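Local coordinates for beta-lactamase II (Erythrobacter litoralis, PDB 6V72), which probably hydrolyses the ring of beta-lactam antibiotics to substituted beta-amino acids, as a zinc-dependent class B metallo-beta-lactamase of the periplasm, at residues 27-39 with 51-65. Sequence-based numbering, arbitrary orientation. Where two conformers were deposited one is given.
Sequences FSQLAEGVWMHTT and SNGLLVVNGDNTILV. With EDO (1,2-ethanediol), chain K; FMT (formic acid), chain J.
His37 lies across the backbone of Gly53 where strands 34-41 and 49-58 pair as an antiparallel beta hairpin in the larger mixed sheet of the metallo-beta-lactamase fold. Trp35, His37 and Thr39 form the hydrogen-bonded pairs with Leu55, Gly53 and Ser51; beyond them Val57 N reaches Gly33 O at 2.9 Å, almost straight at 177°. From CB, the His37 side chain takes the crowded position between its own N and carbonyl carbon (chi1 60°), which swings the imidazole over the neighbouring strand. CG passes Gly53 O at 3.9 Å; CD2 and CE1 rest on Gly53 C and Gly53 CA, the latter making a CH-pi contact 3.6 Å from the ring centroid. ND1 is 2.7 Å from a water in the ring plane, which also joins Thr39 OG1 and donates to Ser51 O. His37 NE2 gives a bent bond (140°) of 3.2 Å to Val65 O, which is tilted from the ring plane and approached from above its carbonyl plane; Leu64 CD1 packs 3.5 Å from NE2. Off the other face stands selenomethionine Met36, CG 3.2 Å from Gly53 O, SE against Asn52 CB. Trp80 of helix 71-84 stacks on Phe27; Ile179 of the second sheet meets Val34 opposite. Ser51 nears His226, a zinc ligand in another structure of this protein, metal-free here. The buried imidazole ties three consecutive strands together, its bond to Val65 O consistent with a proton on NE2.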
ATOM      1  N   PHE A  27      25.456  10.176   2.873  1.00 16.75           N
ATOM      2  CA  PHE A  27      25.440  10.574   4.277  1.00 16.05           C
ATOM      3  C   PHE A  27      25.018  12.028   4.410  1.00 18.13           C
ATOM      4  O   PHE A  27      25.486  12.892   3.659  1.00 22.56           O
ATOM      5  CB  PHE A  27      26.814  10.392   4.925  1.00 20.10           C
ATOM      6  CG  PHE A  27      27.178   8.965   5.193  1.00 17.26           C
ATOM      7  CD1 PHE A  27      26.631   8.278   6.277  1.00 18.08           C
ATOM      8  CD2 PHE A  27      28.084   8.308   4.370  1.00 18.92           C
ATOM      9  CE1 PHE A  27      26.976   6.956   6.522  1.00 20.33           C
ATOM     10  CE2 PHE A  27      28.435   7.000   4.611  1.00 21.33           C
ATOM     11  CZ  PHE A  27      27.889   6.321   5.696  1.00 20.38           C
ATOM     12  N   SER A  28      24.165  12.314   5.386  1.00 17.83           N
ATOM     13  CA  SER A  28      23.848  13.702   5.692  1.00 18.74           C
ATOM     14  C   SER A  28      23.803  13.874   7.198  1.00 18.44           C
ATOM     15  O   SER A  28      23.473  12.947   7.934  1.00 23.16           O
ATOM     16  CB  SER A  28      22.534  14.161   5.059  1.00 24.20           C
ATOM     17  OG  SER A  28      21.488  13.258   5.318  1.00 26.44           O
ATOM     18  N   GLN A  29      24.162  15.063   7.655  1.00 21.53           N
ATOM     19  CA  GLN A  29      24.257  15.325   9.079  1.00 21.31           C
ATOM     20  C   GLN A  29      22.946  15.928   9.574  1.00 21.27           C
ATOM     21  O   GLN A  29      22.499  16.966   9.061  1.00 25.44           O
ATOM     22  CB  GLN A  29      25.439  16.251   9.362  1.00 25.12           C
ATOM     23  CG  GLN A  29      25.935  16.153  10.767  1.00 27.90           C
ATOM     24  CD  GLN A  29      27.071  17.104  11.033  1.00 33.87           C
ATOM     25  OE1 GLN A  29      28.183  16.683  11.333  1.00 38.71           O
ATOM     26  NE2 GLN A  29      26.804  18.394  10.921  1.00 38.84           N
ATOM     27  N   LEU A  30      22.330  15.276  10.568  1.00 21.13           N
ATOM     28  CA  LEU A  30      21.117  15.794  11.191  1.00 21.19           C
ATOM     29  C   LEU A  30      21.419  16.713  12.359  1.00 25.28           C
ATOM     30  O   LEU A  30      20.605  17.587  12.695  1.00 28.09           O
ATOM     31  CB  LEU A  30      20.246  14.645  11.691  1.00 22.32           C
ATOM     32  CG  LEU A  30      19.775  13.678  10.605  1.00 21.54           C
ATOM     33  CD1 LEU A  30      18.764  12.674  11.193  1.00 21.39           C
ATOM     34  CD2 LEU A  30      19.198  14.441   9.414  1.00 25.09           C
ATOM     35  N   ALA A  31      22.563  16.511  12.992  1.00 24.24           N
ATOM     36  CA  ALA A  31      23.016  17.295  14.134  1.00 22.22           C
ATOM     37  C   ALA A  31      24.476  16.923  14.319  1.00 21.98           C
ATOM     38  O   ALA A  31      24.956  15.958  13.728  1.00 20.89           O
ATOM     39  CB  ALA A  31      22.205  16.992  15.399  1.00 22.20           C
ATOM     40  N   GLU A  32      25.179  17.683  15.145  1.00 24.46           N
ATOM     41  CA  GLU A  32      26.548  17.303  15.458  1.00 25.09           C
ATOM     42  C   GLU A  32      26.600  15.876  15.994  1.00 22.70           C
ATOM     43  O   GLU A  32      25.919  15.541  16.970  1.00 22.88           O
ATOM     44  CB  GLU A  32      27.148  18.270  16.473  1.00 29.80           C
ATOM     45  CG  GLU A  32      28.578  17.935  16.804  1.00 35.75           C
ATOM     46  CD  GLU A  32      29.175  18.898  17.804  1.00 44.32           C
ATOM     47  OE1 GLU A  32      28.688  20.050  17.895  1.00 48.58           O
ATOM     48  OE2 GLU A  32      30.131  18.498  18.500  1.00 47.34           O
ATOM     49  N   GLY A  33      27.372  15.023  15.319  1.00 21.38           N
ATOM     50  CA  GLY A  33      27.500  13.631  15.709  1.00 19.55           C
ATOM     51  C   GLY A  33      26.345  12.732  15.332  1.00 18.63           C
ATOM     52  O   GLY A  33      26.311  11.573  15.769  1.00 19.35           O
ATOM     53  N   VAL A  34      25.393  13.212  14.542  1.00 16.86           N
ATOM     54  CA  VAL A  34      24.257  12.393  14.119  1.00 16.96           C
ATOM     55  C   VAL A  34      24.224  12.381  12.603  1.00 16.47           C
ATOM     56  O   VAL A  34      23.874  13.385  11.967  1.00 19.79           O
ATOM     57  CB  VAL A  34      22.923  12.894  14.685  1.00 17.76           C
ATOM     58  CG1 VAL A  34      21.794  11.951  14.255  1.00 18.41           C
ATOM     59  CG2 VAL A  34      22.988  13.011  16.197  1.00 19.55           C
ATOM     60  N   TRP A  35      24.560  11.240  12.026  1.00 15.94           N
ATOM     61  CA  TRP A  35      24.544  11.048  10.589  1.00 15.34           C
ATOM     62  C   TRP A  35      23.308  10.261  10.190  1.00 13.73           C
ATOM     63  O   TRP A  35      22.917   9.303  10.868  1.00 17.08           O
ATOM     64  CB  TRP A  35      25.790  10.306  10.125  1.00 15.02           C
ATOM     65  CG  TRP A  35      27.011  11.146  10.271  1.00 16.90           C
ATOM     66  CD1 TRP A  35      27.889  11.134  11.313  1.00 18.75           C
ATOM     67  CD2 TRP A  35      27.458  12.165   9.372  1.00 20.21           C
ATOM     68  NE1 TRP A  35      28.870  12.064  11.103  1.00 20.96           N
ATOM     69  CE2 TRP A  35      28.633  12.711   9.918  1.00 19.81           C
ATOM     70  CE3 TRP A  35      26.995  12.647   8.142  1.00 21.12           C
ATOM     71  CZ2 TRP A  35      29.356  13.727   9.281  1.00 23.27           C
ATOM     72  CZ3 TRP A  35      27.712  13.667   7.512  1.00 23.68           C
ATOM     73  CH2 TRP A  35      28.876  14.194   8.088  1.00 23.86           C
HETATM   74  N   MSE A  36      22.703  10.661   9.082  1.00 13.94           N
HETATM   75  CA  MSE A  36      21.726   9.798   8.428  1.00 13.93           C
HETATM   76  C   MSE A  36      22.378   9.109   7.252  1.00 14.31           C
HETATM   77  O   MSE A  36      23.089   9.749   6.471  1.00 16.60           O
HETATM   78  CB  MSE A  36      20.488  10.577   8.007  1.00 16.42           C
HETATM   79  CG  MSE A  36      19.379   9.655   7.519  1.00 17.63           C
HETATM   80 SE   MSE A  36      17.801  10.703   7.008  0.73 21.69          SE
HETATM   81  CE  MSE A  36      17.095  10.593   8.745  0.69 27.57           C
ATOM     82  N   HIS A  37      22.246   7.784   7.182  1.00 13.87           N
ATOM     83  CA  HIS A  37      22.691   7.059   6.005  1.00 12.48           C
ATOM     84  C   HIS A  37      21.495   6.766   5.118  1.00 12.44           C
ATOM     85  O   HIS A  37      20.430   6.362   5.602  1.00 13.43           O
ATOM     86  CB  HIS A  37      23.463   5.767   6.350  1.00 14.44           C
ATOM     87  CG  HIS A  37      22.708   4.728   7.146  1.00 13.43           C
ATOM     88  ND1 HIS A  37      21.863   3.805   6.560  1.00 13.48           N
ATOM     89  CD2 HIS A  37      22.769   4.399   8.462  1.00 13.59           C
ATOM     90  CE1 HIS A  37      21.386   2.996   7.491  1.00 13.71           C
ATOM     91  NE2 HIS A  37      21.929   3.328   8.652  1.00 13.13           N
ATOM     92  N   THR A  38      21.678   6.961   3.817  1.00 14.21           N
ATOM     93  CA  THR A  38      20.638   6.683   2.834  1.00 12.61           C
ATOM     94  C   THR A  38      21.214   5.813   1.733  1.00 14.13           C
ATOM     95  O   THR A  38      22.291   6.111   1.196  1.00 15.07           O
ATOM     96  CB  THR A  38      20.070   7.975   2.236  1.00 14.45           C
ATOM     97  OG1 THR A  38      19.543   8.777   3.294  1.00 16.20           O
ATOM     98  CG2 THR A  38      18.949   7.682   1.218  1.00 15.53           C
ATOM     99  N   THR A  39      20.486   4.759   1.387  1.00 12.95           N
ATOM    100  CA  THR A  39      20.827   3.919   0.254  1.00 13.38           C
ATOM    101  C   THR A  39      19.582   3.681  -0.585  1.00 13.90           C
ATOM    102  O   THR A  39      18.452   3.896  -0.140  1.00 15.20           O
ATOM    103  CB  THR A  39      21.425   2.583   0.702  1.00 13.80           C
ATOM    104  OG1 THR A  39      20.570   1.968   1.683  1.00 14.19           O
ATOM    105  CG2 THR A  39      22.850   2.769   1.255  1.00 16.96           C
ATOM    106  N   SER A  51      16.218   4.002   1.525  1.00 13.68           N
ATOM    107  CA  SER A  51      16.127   3.496   2.886  1.00 13.44           C
ATOM    108  C   SER A  51      17.088   4.306   3.738  1.00 11.89           C
ATOM    109  O   SER A  51      18.256   4.480   3.353  1.00 13.33           O
ATOM    110  CB  SER A  51      16.450   1.989   2.963  1.00 16.16           C
ATOM    111  OG  SER A  51      16.239   1.509   4.288  1.00 18.25           O
ATOM    112  N   ASN A  52      16.579   4.849   4.855  1.00 12.90           N
ATOM    113  CA  ASN A  52      17.343   5.699   5.763  1.00 11.71           C
ATOM    114  C   ASN A  52      17.557   5.017   7.107  1.00 12.80           C
ATOM    115  O   ASN A  52      16.637   4.401   7.649  1.00 15.24           O
ATOM    116  CB  ASN A  52      16.628   7.019   6.070  1.00 13.01           C
ATOM    117  CG  ASN A  52      16.180   7.761   4.843  1.00 14.70           C
ATOM    118  OD1 ASN A  52      15.020   8.222   4.770  1.00 19.07           O
ATOM    119  ND2 ASN A  52      17.055   7.912   3.894  1.00 14.19           N
ATOM    120  N   GLY A  53      18.737   5.219   7.675  1.00 12.43           N
ATOM    121  CA  GLY A  53      18.992   4.882   9.055  1.00 13.06           C
ATOM    122  C   GLY A  53      19.921   5.906   9.675  1.00 12.63           C
ATOM    123  O   GLY A  53      20.158   6.957   9.070  1.00 14.00           O
ATOM    124  N   LEU A  54      20.454   5.635  10.872  1.00 12.57           N
ATOM    125  CA  LEU A  54      21.280   6.618  11.567  1.00 12.63           C
ATOM    126  C   LEU A  54      22.623   6.021  11.941  1.00 12.85           C
ATOM    127  O   LEU A  54      22.768   4.809  12.086  1.00 13.85           O
ATOM    128  CB  LEU A  54      20.616   7.142  12.857  1.00 14.10           C
ATOM    129  CG  LEU A  54      19.197   7.711  12.753  1.00 14.24           C
ATOM    130  CD1 LEU A  54      18.669   8.075  14.130  1.00 16.55           C
ATOM    131  CD2 LEU A  54      19.212   8.911  11.833  1.00 16.69           C
ATOM    132  N   LEU A  55      23.606   6.906  12.079  1.00 13.37           N
ATOM    133  CA  LEU A  55      24.900   6.566  12.650  1.00 13.29           C
ATOM    134  C   LEU A  55      25.198   7.641  13.686  1.00 14.78           C
ATOM    135  O   LEU A  55      25.288   8.825  13.341  1.00 16.55           O
ATOM    136  CB  LEU A  55      25.965   6.493  11.549  1.00 16.45           C
ATOM    137  CG  LEU A  55      27.331   5.945  11.868  1.00 20.15           C
ATOM    138  CD1 LEU A  55      27.310   4.451  12.189  1.00 17.67           C
ATOM    139  CD2 LEU A  55      28.203   6.209  10.644  1.00 21.78           C
ATOM    140  N   VAL A  56      25.279   7.251  14.959  1.00 13.77           N
ATOM    141  CA  VAL A  56      25.316   8.199  16.070  1.00 14.27           C
ATOM    142  C   VAL A  56      26.637   8.043  16.804  1.00 14.70           C
ATOM    143  O   VAL A  56      26.970   6.947  17.266  1.00 17.42           O
ATOM    144  CB  VAL A  56      24.130   7.981  17.033  1.00 14.54           C
ATOM    145  CG1 VAL A  56      24.218   8.951  18.228  1.00 19.99           C
ATOM    146  CG2 VAL A  56      22.817   8.136  16.283  1.00 14.83           C
ATOM    147  N   VAL A  57      27.365   9.152  16.951  1.00 15.69           N
ATOM    148  CA  VAL A  57      28.638   9.149  17.662  1.00 18.05           C
ATOM    149  C   VAL A  57      28.409   9.062  19.165  1.00 19.05           C
ATOM    150  O   VAL A  57      27.580   9.779  19.737  1.00 20.98           O
ATOM    151  CB  VAL A  57      29.444  10.405  17.311  1.00 20.20           C
ATOM    152  CG1 VAL A  57      30.683  10.516  18.228  1.00 21.03           C
ATOM    153  CG2 VAL A  57      29.835  10.399  15.828  1.00 20.43           C
ATOM    154  N   ASN A  58      29.180   8.199  19.821  1.00 18.02           N
ATOM    155  CA  ASN A  58      29.270   8.186  21.282  1.00 17.46           C
ATOM    156  C   ASN A  58      30.739   7.992  21.639  1.00 21.33           C
ATOM    157  O   ASN A  58      31.249   6.871  21.564  1.00 21.17           O
ATOM    158  CB  ASN A  58      28.413   7.085  21.888  1.00 18.08           C
ATOM    159  CG  ASN A  58      28.507   7.046  23.408  1.00 19.73           C
ATOM    160  OD1 ASN A  58      29.492   7.502  23.994  1.00 21.91           O
ATOM    161  ND2 ASN A  58      27.486   6.496  24.055  1.00 20.59           N
ATOM    162  N   GLY A  59      31.404   9.078  22.038  1.00 22.25           N
ATOM    163  CA  GLY A  59      32.802   8.971  22.406  1.00 23.09           C
ATOM    164  C   GLY A  59      33.613   8.601  21.190  1.00 24.64           C
ATOM    165  O   GLY A  59      33.553   9.272  20.156  1.00 26.90           O
ATOM    166  N   ASP A  60      34.369   7.507  21.299  1.00 25.75           N
ATOM    167  CA  ASP A  60      35.244   7.050  20.233  1.00 24.98           C
ATOM    168  C   ASP A  60      34.625   5.948  19.384  1.00 20.87           C
ATOM    169  O   ASP A  60      35.343   5.293  18.616  1.00 22.03           O
ATOM    170  CB  ASP A  60      36.574   6.566  20.811  1.00 30.02           C
ATOM    171  CG  ASP A  60      37.346   7.673  21.519  1.00 40.89           C
ATOM    172  OD1 ASP A  60      37.357   8.830  21.028  1.00 43.31           O
ATOM    173  OD2 ASP A  60      37.946   7.381  22.574  1.00 46.75           O
ATOM    174  N   ASN A  61      33.316   5.725  19.494  1.00 19.17           N
ATOM    175  CA  ASN A  61      32.631   4.723  18.688  1.00 18.31           C
ATOM    176  C   ASN A  61      31.343   5.307  18.126  1.00 16.97           C
ATOM    177  O   ASN A  61      30.955   6.439  18.430  1.00 20.15           O
ATOM    178  CB  ASN A  61      32.328   3.462  19.503  1.00 20.04           C
ATOM    179  CG  ASN A  61      33.586   2.656  19.803  1.00 22.40           C
ATOM    180  OD1 ASN A  61      34.151   2.734  20.903  1.00 26.50           O
ATOM    181  ND2 ASN A  61      34.052   1.899  18.810  1.00 25.78           N
ATOM    182  N   THR A  62      30.688   4.518  17.278  1.00 17.64           N
ATOM    183  CA  THR A  62      29.370   4.878  16.773  1.00 15.60           C
ATOM    184  C   THR A  62      28.373   3.774  17.057  1.00 15.71           C
ATOM    185  O   THR A  62      28.730   2.616  17.293  1.00 16.45           O
ATOM    186  CB  THR A  62      29.376   5.165  15.259  1.00 17.76           C
ATOM    187  OG1 THR A  62      30.099   4.131  14.570  1.00 17.62           O
ATOM    188  CG2 THR A  62      30.033   6.519  14.962  1.00 20.25           C
ATOM    189  N   ILE A  63      27.101   4.166  17.037  0.61 13.16           N
ATOM    190  CA  ILE A  63      25.965   3.255  17.154  0.61 14.05           C
ATOM    191  C   ILE A  63      25.150   3.363  15.880  0.61 12.14           C
ATOM    192  O   ILE A  63      24.836   4.468  15.426  0.61 14.46           O
ATOM    193  CB  ILE A  63      25.099   3.578  18.381  0.61 16.45           C
ATOM    194  CG1 ILE A  63      25.918   3.391  19.651  0.61 19.04           C
ATOM    195  CG2 ILE A  63      23.871   2.694  18.413  0.61 17.40           C
ATOM    196  CD1 ILE A  63      25.658   4.454  20.645  0.61 19.91           C
ATOM    197  N   LEU A  64      24.817   2.217  15.306  1.00 13.10           N
ATOM    198  CA  LEU A  64      24.107   2.138  14.033  1.00 13.20           C
ATOM    199  C   LEU A  64      22.624   1.884  14.278  1.00 10.74           C
ATOM    200  O   LEU A  64      22.267   1.002  15.065  1.00 12.89           O
ATOM    201  CB  LEU A  64      24.693   1.015  13.173  1.00 13.19           C
ATOM    202  CG  LEU A  64      24.071   0.786  11.785  1.00 12.79           C
ATOM    203  CD1 LEU A  64      24.263   1.982  10.907  1.00 14.10           C
ATOM    204  CD2 LEU A  64      24.665  -0.466  11.160  1.00 15.76           C
ATOM    205  N   VAL A  65      21.765   2.668  13.620  1.00 10.44           N
ATOM    206  CA  VAL A  65      20.330   2.393  13.591  1.00 10.78           C
ATOM    207  C   VAL A  65      19.995   1.946  12.180  1.00 10.31           C
ATOM    208  O   VAL A  65      20.098   2.739  11.239  1.00 12.27           O
ATOM    209  CB  VAL A  65      19.487   3.614  13.982  1.00 11.59           C
ATOM    210  CG1 VAL A  65      17.986   3.240  13.862  1.00 13.54           C
ATOM    211  CG2 VAL A  65      19.858   4.103  15.385  1.00 13.16           C
TER
HETATM  212  C1  EDO K 310      25.712  12.709  18.943  1.00 24.71           C
HETATM  213  O1  EDO K 310      27.053  12.579  19.448  1.00 25.69           O
HETATM  214  C2  EDO K 310      24.723  12.101  19.937  1.00 25.65           C
HETATM  215  O2  EDO K 310      24.817  12.766  21.200  1.00 28.54           O
HETATM  216  C   FMT J 309      15.661  10.528   2.166  1.00 43.13           C
HETATM  217  O1  FMT J 309      14.888   9.576   2.177  1.00 41.59           O
HETATM  218  O2  FMT J 309      16.857  10.459   2.435  1.00 43.85           O
HETATM  219  O   HOH W   1      20.504   3.142   4.271  1.00 15.39           O